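Local coordinates for protein (thiaminase I) (Bacillus subtilis, PDB 3THI), which catalyses the cleavage of thiamin by exchanging its thiazole part for another nucleophile, and belongs to a family related to periplasmic binding proteins, at residues L22-R27 with A288-Q293; F63-Y68 with A91-E96; I131-S136 with L195-G200; N150-T155 with Q205-D210. All coordinates share one frame; numbering follows the deposited sequence.

Contact 1. Residues L22-R27 with A288-Q293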
loop_
_atom_site.group_PDB
_atom_site.type_symbol
_atom_site.label_atom_id
_atom_site.label_comp_id
_atom_site.label_asym_id
_atom_site.label_seq_id
_atom_site.Cartn_x
_atom_site.Cartn_y
_atom_site.Cartn_z
ATOM N N LEU A 22 8.825 5.868 18.795
ATOM C CA LEU A 22 9.224 6.020 20.197
ATOM C C LEU A 22 10.241 7.141 20.348
ATOM O O LEU A 22 10.071 8.031 21.177
ATOM C CB LEU A 22 9.818 4.717 20.742
ATOM C CG LEU A 22 10.177 4.704 22.234
ATOM C CD1 LEU A 22 8.895 4.710 23.066
ATOM C CD2 LEU A 22 11.019 3.473 22.566
ATOM N N ASP A 23 11.263 7.124 19.501
ATOM C CA ASP A 23 12.299 8.143 19.541
ATOM C C ASP A 23 11.720 9.535 19.311
ATOM O O ASP A 23 11.957 10.447 20.106
ATOM C CB ASP A 23 13.379 7.842 18.504
ATOM C CG ASP A 23 14.541 8.808 18.571
ATOM O OD1 ASP A 23 14.826 9.343 19.669
ATOM O OD2 ASP A 23 15.175 9.025 17.520
ATOM N N GLN A 24 10.948 9.696 18.241
ATOM C CA GLN A 24 10.348 10.995 17.945
ATOM C C GLN A 24 9.328 11.446 19.005
ATOM O O GLN A 24 9.229 12.642 19.304
ATOM C CB GLN A 24 9.724 10.999 16.552
ATOM C CG GLN A 24 10.737 10.820 15.445
ATOM C CD GLN A 24 11.708 11.972 15.356
ATOM O OE1 GLN A 24 11.347 13.121 15.585
ATOM N NE2 GLN A 24 12.950 11.672 15.009
ATOM N N TRP A 25 8.588 10.497 19.579
ATOM C CA TRP A 25 7.612 10.820 20.621
ATOM C C TRP A 25 8.330 11.315 21.883
ATOM O O TRP A 25 7.957 12.338 22.453
ATOM C CB TRP A 25 6.774 9.595 20.975
ATOM C CG TRP A 25 5.768 9.834 22.074
ATOM C CD1 TRP A 25 5.707 9.195 23.282
ATOM C CD2 TRP A 25 4.639 10.725 22.041
ATOM N NE1 TRP A 25 4.607 9.619 23.994
ATOM C CE2 TRP A 25 3.936 10.558 23.255
ATOM C CE3 TRP A 25 4.161 11.651 21.100
ATOM C CZ2 TRP A 25 2.772 11.274 23.553
ATOM C CZ3 TRP A 25 3.005 12.366 21.401
ATOM C CH2 TRP A 25 2.325 12.172 22.618
ATOM N N GLN A 26 9.359 10.579 22.307
ATOM C CA GLN A 26 10.151 10.927 23.490
ATOM C C GLN A 26 10.811 12.301 23.427
ATOM O O GLN A 26 11.053 12.925 24.460
ATOM C CB GLN A 26 11.229 9.870 23.741
ATOM C CG GLN A 26 10.718 8.618 24.430
ATOM C CD GLN A 26 11.781 7.536 24.554
ATOM O OE1 GLN A 26 12.737 7.487 23.766
ATOM N NE2 GLN A 26 11.614 6.654 25.540
ATOM N N ARG A 27 11.099 12.775 22.218
ATOM C CA ARG A 27 11.746 14.071 22.043
ATOM C C ARG A 27 10.886 15.256 22.496
ATOM O O ARG A 27 11.408 16.262 22.990
ATOM C CB ARG A 27 12.217 14.247 20.588
ATOM C CG ARG A 27 13.313 13.253 20.187
ATOM C CD ARG A 27 14.005 13.608 18.873
ATOM N NE ARG A 27 14.959 12.566 18.475
ATOM C CZ ARG A 27 15.453 12.413 17.245
ATOM N NH1 ARG A 27 15.096 13.239 16.269
ATOM N NH2 ARG A 27 16.281 11.409 16.978
ATOM N N ALA A 288 7.274 14.042 9.075
ATOM C CA ALA A 288 8.301 13.794 8.090
ATOM C C ALA A 288 9.544 13.189 8.756
ATOM O O ALA A 288 10.170 12.267 8.216
ATOM C CB ALA A 288 8.634 15.090 7.363
ATOM N N ASP A 289 9.867 13.678 9.950
ATOM C CA ASP A 289 11.017 13.182 10.706
ATOM C C ASP A 289 10.886 11.690 11.032
ATOM O O ASP A 289 11.818 10.911 10.807
ATOM C CB ASP A 289 11.179 13.968 12.011
ATOM C CG ASP A 289 11.875 15.301 11.821
ATOM O OD1 ASP A 289 12.108 15.720 10.671
ATOM O OD2 ASP A 289 12.199 15.938 12.841
ATOM N N THR A 290 9.735 11.309 11.584
ATOM C CA THR A 290 9.468 9.927 11.962
ATOM C C THR A 290 9.487 8.981 10.767
ATOM O O THR A 290 10.160 7.952 10.805
ATOM C CB THR A 290 8.100 9.790 12.651
ATOM O OG1 THR A 290 8.071 10.611 13.821
ATOM C CG2 THR A 290 7.856 8.356 13.059
ATOM N N VAL A 291 8.746 9.332 9.713
ATOM C CA VAL A 291 8.678 8.492 8.521
ATOM C C VAL A 291 10.040 8.346 7.853
ATOM O O VAL A 291 10.412 7.249 7.423
ATOM C CB VAL A 291 7.600 8.987 7.518
ATOM C CG1 VAL A 291 7.730 8.256 6.181
ATOM C CG2 VAL A 291 6.213 8.720 8.084
ATOM N N GLU A 292 10.814 9.427 7.811
ATOM C CA GLU A 292 12.138 9.348 7.219
ATOM C C GLU A 292 13.019 8.377 8.013
ATOM O O GLU A 292 13.748 7.567 7.424
ATOM C CB GLU A 292 12.794 10.724 7.189
ATOM C CG GLU A 292 14.104 10.763 6.413
ATOM C CD GLU A 292 14.915 12.013 6.671
ATOM O OE1 GLU A 292 14.373 12.996 7.221
ATOM O OE2 GLU A 292 16.111 12.005 6.325
ATOM N N GLN A 293 12.911 8.440 9.341
ATOM C CA GLN A 293 13.697 7.582 10.231
ATOM C C GLN A 293 13.294 6.115 10.115
ATOM O O GLN A 293 14.131 5.222 10.161
ATOM C CB GLN A 293 13.551 8.057 11.682
ATOM C CG GLN A 293 14.529 7.430 12.653
ATOM C CD GLN A 293 14.288 7.858 14.094
ATOM O OE1 GLN A 293 14.386 7.041 15.012
ATOM N NE2 GLN A 293 13.971 9.126 14.297
HETATM O O HOH W 1 10.484 15.559 15.241
#

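Contact 2. Residues F63-Y68 with A91-E96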
loop_
_atom_site.group_PDB
_atom_site.type_symbol
_atom_site.label_atom_id
_atom_site.label_comp_id
_atom_site.label_asym_id
_atom_site.label_seq_id
_atom_site.Cartn_x
_atom_site.Cartn_y
_atom_site.Cartn_z
ATOM N N PHE A 63 -14.757 2.563 9.588
ATOM C CA PHE A 63 -14.359 3.047 10.913
ATOM C C PHE A 63 -15.011 4.377 11.257
ATOM O O PHE A 63 -15.440 4.593 12.387
ATOM C CB PHE A 63 -12.835 3.187 11.025
ATOM C CG PHE A 63 -12.092 1.877 10.980
ATOM C CD1 PHE A 63 -12.726 0.680 11.311
ATOM C CD2 PHE A 63 -10.744 1.842 10.615
ATOM C CE1 PHE A 63 -12.026 -0.530 11.274
ATOM C CE2 PHE A 63 -10.041 0.637 10.575
ATOM C CZ PHE A 63 -10.683 -0.551 10.908
ATOM N N VAL A 64 -15.081 5.272 10.276
ATOM C CA VAL A 64 -15.689 6.578 10.488
ATOM C C VAL A 64 -17.189 6.486 10.764
ATOM O O VAL A 64 -17.672 6.990 11.779
ATOM C CB VAL A 64 -15.457 7.507 9.286
ATOM C CG1 VAL A 64 -16.312 8.767 9.422
ATOM C CG2 VAL A 64 -13.986 7.872 9.190
ATOM N N ASP A 65 -17.917 5.830 9.863
ATOM C CA ASP A 65 -19.362 5.698 10.011
ATOM C C ASP A 65 -19.764 4.930 11.261
ATOM O O ASP A 65 -20.870 5.113 11.769
ATOM C CB ASP A 65 -19.981 5.044 8.772
ATOM C CG ASP A 65 -19.847 5.892 7.518
ATOM O OD1 ASP A 65 -19.368 7.049 7.581
ATOM O OD2 ASP A 65 -20.242 5.391 6.451
ATOM N N ALA A 66 -18.875 4.070 11.754
ATOM C CA ALA A 66 -19.156 3.299 12.960
ATOM C C ALA A 66 -18.872 4.093 14.238
ATOM O O ALA A 66 -19.142 3.614 15.343
ATOM C CB ALA A 66 -18.369 2.000 12.957
ATOM N N GLY A 67 -18.321 5.297 14.081
ATOM C CA GLY A 67 -18.028 6.150 15.226
ATOM C C GLY A 67 -16.791 5.776 16.034
ATOM O O GLY A 67 -16.680 6.127 17.211
ATOM N N TYR A 68 -15.850 5.096 15.383
ATOM C CA TYR A 68 -14.602 4.646 16.002
ATOM C C TYR A 68 -13.501 5.704 16.062
ATOM O O TYR A 68 -12.655 5.682 16.956
ATOM C CB TYR A 68 -14.034 3.466 15.208
ATOM C CG TYR A 68 -14.681 2.147 15.484
ATOM C CD1 TYR A 68 -14.708 1.629 16.767
ATOM C CD2 TYR A 68 -15.231 1.392 14.455
ATOM C CE1 TYR A 68 -15.265 0.384 17.026
ATOM C CE2 TYR A 68 -15.793 0.143 14.701
ATOM C CZ TYR A 68 -15.805 -0.353 15.989
ATOM O OH TYR A 68 -16.352 -1.585 16.253
ATOM N N ALA A 91 -8.189 11.171 2.953
ATOM C CA ALA A 91 -8.363 10.927 4.382
ATOM C C ALA A 91 -9.587 11.636 4.961
ATOM O O ALA A 91 -9.822 11.602 6.170
ATOM C CB ALA A 91 -7.096 11.351 5.133
ATOM N N LYS A 92 -10.376 12.261 4.095
ATOM C CA LYS A 92 -11.571 12.983 4.528
ATOM C C LYS A 92 -12.901 12.250 4.329
ATOM O O LYS A 92 -13.142 11.625 3.290
ATOM C CB LYS A 92 -11.672 14.326 3.807
ATOM C CG LYS A 92 -10.502 15.258 3.959
ATOM C CD LYS A 92 -10.871 16.572 3.320
ATOM C CE LYS A 92 -9.740 17.572 3.336
ATOM N NZ LYS A 92 -10.186 18.812 2.626
ATOM N N ARG A 93 -13.794 12.419 5.301
ATOM C CA ARG A 93 -15.132 11.834 5.264
ATOM C C ARG A 93 -16.066 12.721 6.078
ATOM O O ARG A 93 -15.718 13.163 7.175
ATOM C CB ARG A 93 -15.139 10.401 5.824
ATOM C CG ARG A 93 -16.488 9.692 5.692
ATOM C CD ARG A 93 -16.302 8.184 5.586
ATOM N NE ARG A 93 -17.548 7.427 5.407
ATOM C CZ ARG A 93 -18.183 7.257 4.247
ATOM N NH1 ARG A 93 -17.718 7.807 3.134
ATOM N NH2 ARG A 93 -19.219 6.438 4.173
ATOM N N ASN A 94 -17.243 13.006 5.524
ATOM C CA ASN A 94 -18.229 13.852 6.205
ATOM C C ASN A 94 -17.671 15.260 6.423
ATOM O O ASN A 94 -17.976 15.912 7.425
ATOM C CB ASN A 94 -18.640 13.228 7.550
ATOM C CG ASN A 94 -19.244 11.840 7.387
ATOM O OD1 ASN A 94 -19.750 11.502 6.325
ATOM N ND2 ASN A 94 -19.175 11.028 8.437
ATOM N N GLY A 95 -16.845 15.709 5.477
ATOM C CA GLY A 95 -16.233 17.023 5.554
ATOM C C GLY A 95 -15.113 17.127 6.575
ATOM O O GLY A 95 -14.622 18.224 6.835
ATOM N N GLU A 96 -14.672 15.994 7.123
ATOM C CA GLU A 96 -13.615 15.998 8.133
ATOM C C GLU A 96 -12.425 15.085 7.813
ATOM O O GLU A 96 -12.580 14.037 7.172
ATOM C CB GLU A 96 -14.193 15.580 9.490
ATOM C CG GLU A 96 -15.381 16.391 9.953
ATOM C CD GLU A 96 -15.870 15.971 11.324
ATOM O OE1 GLU A 96 -16.526 14.917 11.425
ATOM O OE2 GLU A 96 -15.599 16.691 12.309
#

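Contact 3. Residues I131-S136 with L195-G200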
loop_
_atom_site.group_PDB
_atom_site.type_symbol
_atom_site.label_atom_id
_atom_site.label_comp_id
_atom_site.label_asym_id
_atom_site.label_seq_id
_atom_site.Cartn_x
_atom_site.Cartn_y
_atom_site.Cartn_z
ATOM N N ILE A 131 5.663 -10.625 -22.728
ATOM C CA ILE A 131 5.991 -11.845 -22.003
ATOM C C ILE A 131 5.068 -13.031 -22.288
ATOM O O ILE A 131 5.463 -14.184 -22.092
ATOM C CB ILE A 131 6.103 -11.601 -20.490
ATOM C CG1 ILE A 131 4.765 -11.167 -19.919
ATOM C CG2 ILE A 131 7.184 -10.554 -20.212
ATOM C CD1 ILE A 131 4.759 -11.099 -18.419
ATOM N N GLY A 132 3.843 -12.762 -22.735
ATOM C CA GLY A 132 2.918 -13.842 -23.034
ATOM C C GLY A 132 2.419 -14.648 -21.852
ATOM O O GLY A 132 2.516 -14.221 -20.709
ATOM N N THR A 133 1.872 -15.819 -22.135
ATOM C CA THR A 133 1.339 -16.705 -21.110
ATOM C C THR A 133 2.430 -17.510 -20.427
ATOM O O THR A 133 3.399 -17.918 -21.067
ATOM C CB THR A 133 0.349 -17.712 -21.738
ATOM O OG1 THR A 133 -0.761 -17.013 -22.303
ATOM C CG2 THR A 133 -0.160 -18.687 -20.708
ATOM N N SER A 134 2.281 -17.716 -19.125
ATOM C CA SER A 134 3.233 -18.538 -18.395
ATOM C C SER A 134 3.055 -19.936 -18.985
ATOM O O SER A 134 1.958 -20.300 -19.411
ATOM C CB SER A 134 2.879 -18.567 -16.909
ATOM O OG SER A 134 3.503 -19.661 -16.263
ATOM N N HIS A 135 4.126 -20.710 -19.038
ATOM C CA HIS A 135 4.032 -22.059 -19.567
ATOM C C HIS A 135 4.526 -23.038 -18.523
ATOM O O HIS A 135 4.945 -24.147 -18.848
ATOM C CB HIS A 135 4.850 -22.182 -20.849
ATOM C CG HIS A 135 4.272 -21.423 -21.999
ATOM N ND1 HIS A 135 4.953 -20.409 -22.638
ATOM C CD2 HIS A 135 3.067 -21.515 -22.615
ATOM C CE1 HIS A 135 4.191 -19.908 -23.596
ATOM N NE2 HIS A 135 3.043 -20.561 -23.603
ATOM N N SER A 136 4.480 -22.617 -17.263
ATOM C CA SER A 136 4.925 -23.463 -16.165
ATOM C C SER A 136 4.265 -23.059 -14.867
ATOM O O SER A 136 4.085 -21.875 -14.597
ATOM C CB SER A 136 6.438 -23.379 -16.000
ATOM O OG SER A 136 6.859 -24.324 -15.029
ATOM N N LEU A 195 -3.421 -11.403 -15.961
ATOM C CA LEU A 195 -2.324 -11.354 -15.005
ATOM C C LEU A 195 -1.983 -12.750 -14.508
ATOM O O LEU A 195 -0.813 -13.101 -14.396
ATOM C CB LEU A 195 -2.703 -10.484 -13.815
ATOM C CG LEU A 195 -2.748 -8.983 -14.024
ATOM C CD1 LEU A 195 -3.429 -8.342 -12.840
ATOM C CD2 LEU A 195 -1.335 -8.445 -14.222
ATOM N N ILE A 196 -3.015 -13.515 -14.166
ATOM C CA ILE A 196 -2.853 -14.884 -13.692
ATOM C C ILE A 196 -2.249 -15.721 -14.818
ATOM O O ILE A 196 -1.360 -16.546 -14.599
ATOM C CB ILE A 196 -4.214 -15.464 -13.255
ATOM C CG1 ILE A 196 -4.675 -14.770 -11.967
ATOM C CG2 ILE A 196 -4.133 -16.972 -13.093
ATOM C CD1 ILE A 196 -6.146 -14.984 -11.626
ATOM N N ASN A 197 -2.719 -15.465 -16.031
ATOM C CA ASN A 197 -2.225 -16.170 -17.201
ATOM C C ASN A 197 -0.721 -15.921 -17.407
ATOM O O ASN A 197 0.029 -16.829 -17.801
ATOM C CB ASN A 197 -3.000 -15.724 -18.443
ATOM C CG ASN A 197 -2.688 -16.577 -19.647
ATOM O OD1 ASN A 197 -2.902 -17.794 -19.632
ATOM N ND2 ASN A 197 -2.157 -15.957 -20.682
ATOM N N MET A 198 -0.288 -14.691 -17.144
ATOM C CA MET A 198 1.120 -14.330 -17.300
ATOM C C MET A 198 2.023 -14.861 -16.181
ATOM O O MET A 198 3.169 -15.253 -16.422
ATOM C CB MET A 198 1.274 -12.806 -17.408
ATOM C CG MET A 198 0.638 -12.211 -18.670
ATOM S SD MET A 198 1.104 -10.490 -18.937
ATOM C CE MET A 198 -0.280 -9.597 -18.088
ATOM N N ALA A 199 1.479 -14.893 -14.968
ATOM C CA ALA A 199 2.208 -15.332 -13.782
ATOM C C ALA A 199 2.150 -16.827 -13.499
ATOM O O ALA A 199 3.105 -17.405 -12.969
ATOM C CB ALA A 199 1.708 -14.561 -12.565
ATOM N N GLY A 200 1.039 -17.451 -13.876
ATOM C CA GLY A 200 0.850 -18.860 -13.595
ATOM C C GLY A 200 -0.098 -18.904 -12.410
ATOM O O GLY A 200 -0.026 -18.053 -11.522
HETATM O O HOH W 2 4.425 -14.795 -19.013
HETATM O O HOH W 3 4.882 -18.458 -14.337
#

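Contact 4. Residues N150-T155 with Q205-D210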
loop_
_atom_site.group_PDB
_atom_site.type_symbol
_atom_site.label_atom_id
_atom_site.label_comp_id
_atom_site.label_asym_id
_atom_site.label_seq_id
_atom_site.Cartn_x
_atom_site.Cartn_y
_atom_site.Cartn_z
ATOM N N ASN A 150 1.983 -11.168 -6.766
ATOM C CA ASN A 150 1.257 -11.706 -5.636
ATOM C C ASN A 150 -0.237 -11.432 -5.814
ATOM O O ASN A 150 -0.688 -10.281 -5.805
ATOM C CB ASN A 150 1.776 -11.074 -4.335
ATOM C CG ASN A 150 1.141 -11.669 -3.098
ATOM O OD1 ASN A 150 0.173 -12.421 -3.187
ATOM N ND2 ASN A 150 1.693 -11.345 -1.937
ATOM N N MET A 151 -0.992 -12.498 -6.030
ATOM C CA MET A 151 -2.431 -12.384 -6.187
ATOM C C MET A 151 -3.101 -13.368 -5.240
ATOM O O MET A 151 -4.243 -13.743 -5.437
ATOM C CB MET A 151 -2.843 -12.633 -7.642
ATOM C CG MET A 151 -2.463 -11.484 -8.561
ATOM S SD MET A 151 -3.016 -11.644 -10.266
ATOM C CE MET A 151 -4.749 -11.258 -10.129
ATOM N N ALA A 152 -2.351 -13.804 -4.233
ATOM C CA ALA A 152 -2.832 -14.736 -3.218
ATOM C C ALA A 152 -3.672 -13.958 -2.202
ATOM O O ALA A 152 -3.414 -12.785 -1.939
ATOM C CB ALA A 152 -1.646 -15.384 -2.522
ATOM N N GLY A 153 -4.652 -14.611 -1.594
ATOM C CA GLY A 153 -5.476 -13.902 -0.625
ATOM C C GLY A 153 -6.696 -13.296 -1.296
ATOM O O GLY A 153 -6.574 -12.658 -2.355
ATOM N N GLY A 154 -7.865 -13.509 -0.682
ATOM C CA GLY A 154 -9.125 -13.015 -1.222
ATOM C C GLY A 154 -9.283 -11.506 -1.247
ATOM O O GLY A 154 -9.782 -10.956 -2.224
ATOM N N THR A 155 -8.813 -10.837 -0.201
ATOM C CA THR A 155 -8.928 -9.387 -0.119
ATOM C C THR A 155 -8.032 -8.702 -1.144
ATOM O O THR A 155 -8.395 -7.653 -1.682
ATOM C CB THR A 155 -8.657 -8.876 1.331
ATOM O OG1 THR A 155 -9.636 -9.435 2.216
ATOM C CG2 THR A 155 -8.748 -7.351 1.400
ATOM N N GLN A 205 -0.782 -17.570 -6.812
ATOM C CA GLN A 205 -1.536 -17.872 -5.594
ATOM C C GLN A 205 -0.699 -18.337 -4.415
ATOM O O GLN A 205 -1.213 -18.540 -3.317
ATOM C CB GLN A 205 -2.619 -18.915 -5.887
ATOM C CG GLN A 205 -3.638 -18.434 -6.878
ATOM C CD GLN A 205 -4.212 -17.095 -6.473
ATOM O OE1 GLN A 205 -4.821 -16.973 -5.409
ATOM N NE2 GLN A 205 -4.007 -16.079 -7.307
ATOM N N TYR A 206 0.597 -18.472 -4.646
ATOM C CA TYR A 206 1.516 -18.936 -3.628
ATOM C C TYR A 206 1.610 -18.055 -2.386
ATOM O O TYR A 206 1.667 -16.831 -2.474
ATOM C CB TYR A 206 2.905 -19.118 -4.238
ATOM C CG TYR A 206 3.928 -19.595 -3.250
ATOM C CD1 TYR A 206 3.961 -20.924 -2.840
ATOM C CD2 TYR A 206 4.874 -18.716 -2.725
ATOM C CE1 TYR A 206 4.914 -21.368 -1.936
ATOM C CE2 TYR A 206 5.825 -19.150 -1.822
ATOM C CZ TYR A 206 5.842 -20.473 -1.435
ATOM O OH TYR A 206 6.796 -20.897 -0.550
ATOM N N VAL A 207 1.589 -18.712 -1.231
ATOM C CA VAL A 207 1.697 -18.068 0.071
ATOM C C VAL A 207 2.789 -18.870 0.764
ATOM O O VAL A 207 2.629 -20.068 0.997
ATOM C CB VAL A 207 0.385 -18.200 0.915
ATOM C CG1 VAL A 207 0.591 -17.648 2.327
ATOM C CG2 VAL A 207 -0.756 -17.480 0.243
ATOM N N PRO A 208 3.944 -18.241 1.030
ATOM C CA PRO A 208 5.053 -18.932 1.698
ATOM C C PRO A 208 4.714 -19.348 3.129
ATOM O O PRO A 208 3.995 -18.636 3.842
ATOM C CB PRO A 208 6.175 -17.892 1.658
ATOM C CG PRO A 208 5.441 -16.595 1.704
ATOM C CD PRO A 208 4.306 -16.844 0.731
ATOM N N GLU A 209 5.245 -20.501 3.540
ATOM C CA GLU A 209 5.019 -21.034 4.882
ATOM C C GLU A 209 5.472 -20.093 6.000
ATOM O O GLU A 209 4.958 -20.174 7.119
ATOM C CB GLU A 209 5.653 -22.432 5.037
ATOM C CG GLU A 209 7.091 -22.582 4.499
ATOM C CD GLU A 209 7.439 -24.024 4.051
ATOM O OE1 GLU A 209 7.066 -24.421 2.911
ATOM O OE2 GLU A 209 8.110 -24.748 4.829
ATOM N N ASP A 210 6.403 -19.187 5.688
ATOM C CA ASP A 210 6.913 -18.226 6.669
ATOM C C ASP A 210 6.185 -16.877 6.647
ATOM O O ASP A 210 6.573 -15.951 7.355
ATOM C CB ASP A 210 8.425 -18.017 6.492
ATOM C CG ASP A 210 8.790 -17.416 5.142
ATOM O OD1 ASP A 210 7.929 -17.371 4.243
ATOM O OD2 ASP A 210 9.952 -16.990 4.974
#

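Contact 1. Residues L22-R27 with A288-Q293
Gln24, Thr290 and Gln293 form the tight part of this contact, where helices 14-28 and 288-295 face each other. The CA atoms of Gln24 and Thr290 are 6.1 Å apart, and Gln24 CG lies 3.1 Å from Thr290 OG1, so the glutamine's methylenes rest directly on the threonine hydroxyl. These two side chains slide past one another in opposite directions. That hydroxyl is buried but satisfied within its own surroundings, bonding to Val284 O and to Ser287 OG. The long, extended Gln293 packs beside Gln24 and crosses Asp23 at about a right angle. The Gln24 chain bends at its second torsion (chi2 -65°), which brings the amide oxygen OE1 beside Asp289 CB.

The two segments run nearly antiparallel, at 152°, with their axes approaching to 9.7 Å. Helix 14-28 follows strand 2-6 and precedes strand 33-36, and these two strands pair in parallel, consistent with the alpha/beta layering of periplasmic-binding-protein folds; helix 288-295 packs on it also through Thr290, which touches Ala20 and Val21.

Toward solvent the contact becomes looser. A water donates to Gln24 OE1 at 2.6 Å and to Asp289 OD2 at 3.0 Å, bridging the helices where amide and carboxylate do not bond directly. Asp23 is engaged within its own helix: its OD2 forms a salt bridge with Arg27 NH2 at 2.7 Å, and a weak bond from Arg27 NE reaches its OD1.

Contact 2. Residues F63-Y68 with A91-E96
Arg93 lays its chain across Val64 and takes hold of Asp65, and these three residues bury most of the contact surface. The arginine starts with CG opposite the backbone N (chi1 -175°) and stays extended to NE, which carries the guanidinium from the strand across to the end of helix 60-65. There it grips the carboxylate side-on with two nitrogens. Arg93 NH2 donates to Asp65 OD2 at 2.7 Å, almost straight at 168° and on the syn side, while Arg93 NE reaches Asp65 OD1 at 2.9 Å from above the carboxylate plane. The two flat groups are 30° apart, so the fork is slightly twisted.

Arg93 also opens a type I' turn closing at Glu96, the tight hairpin that joins strand 92-93 to strand 96-112. On the facing side, helix 60-65 finishes in a Schellman motif with Gly67 at positive phi.

Nearer the backbone of the arginine, Val64 CG1 touches Arg93 CG at 3.8 Å, and Asn94 ND2 is equally close to the same methyl. The remaining guanidinium nitrogen, NH1, pairs with Asp176. With a methionine in place of Arg93, the carboxylates of Asp65 and Asp176 would probably be left without the positive mate they share.

Contact 3. Residues I131-S136 with L195-G200
The extended backbone at Thr133-Ser134 runs close beside the last turn of helix 186-199, with Thr133 CA 4.5 Å from Met198 CA, and Ser134 N donates to Asn197 O at 2.8 Å. That bond is nearly straight, 171° at the hydrogen, and lies in the carbonyl plane.

Among the side chains, Thr133 meets Asn197, whose ND2 points at the threonine hydroxyl; the modelled separation is too short to be trusted in detail, although the bond itself is plausible. Thr133 OG1 also bonds to Tyr128 OH of helix 124-131. At the other end Ile131 CD1 packs against Met198 SD at 3.7 Å, the two chains crossing at about a right angle, and Gly132 O rests on Met198 CG. Ser134 CB sits 3.4 Å from Met198 O. Ser134 OG, anti to the backbone N (chi1 161°), reaches forward to accept from Ser136 N at 3.3 Å. A water joins Ser134 OG to Ala199 O. An alanine in place of Ser134 would probably leave Ser136 N without its acceptor and that water with one anchor fewer. Gly200 takes a positive phi, and a CB there would lie only 3.2 Å from Ser134 OG.

A second water lies within bonding distance of Gly132 O and Met198 O and can donate to them, though other acceptors compete for its protons. Carbonyls of the closing helical turn are thus met by a loop N-H and probably by water, as is common at helix C-termini, while the loop folds on itself in an ST turn.

Contact 4. Residues N150-T155 with Q205-D210
This is a surface contact between a loop and the end of helix 201-205 with the loop that follows it, Ala152 lying against Gln205 and Val207 where strand 147-149 passes into helix 154-169. An Asx turn shapes the first loop: Asn150 OD1 accepts from Ala152 N at 3.1 Å. Gly153 then occupies the N-cap position of helix 154-169, with backbone angles that call for glycine. Both segments belong to the thiaminase-1 family region, which is related to periplasmic binding proteins.

The backbones come close, Ala152 CA being 4.1 Å from Gln205 CA. The approach is consistent with a small residue here; the Ala152 methyl, CB, touches Gln205 O at 3.3 Å and Val207 CG2 at 3.6 Å, the latter being the one apolar side-chain pairing across the contact. Farther along, the Tyr206 ring meets that of Trp219, and the Tyr206 carbonyl accepts from Arg216.

Gln205 starts off away from the partner loop, but its chain bends at chi2 (-52°) and brings the amide back over the Met151 peptide. There Gln205 NE2 donates to Met151 O at 3.0 Å, with an angle of 138° at the hydrogen, approaching from above the carbonyl plane instead of along a lone pair.

Overall arrangement
Contacts 3 and 4 form the one touching pair: their centres are about 17 Å apart, and Met151 SD of contact 4 packs on Leu195 CB of contact 3 at 3.7 Å. Their segments alternate along the chain, and both contacts fall in the family region. Contacts 1 and 2 lie about 26 Å apart between centres and do not touch. Contact 3 is on the opposite side of the chain's centre from both, about 43 Å from contact 1 and 41 Å from contact 2, consistent with a two-lobed binding-protein architecture. Contact 1 spans all the others in sequence. Binding-protein folds hold ligands between their lobes, as probably here with thiamin; none of the contacts is assigned to that site.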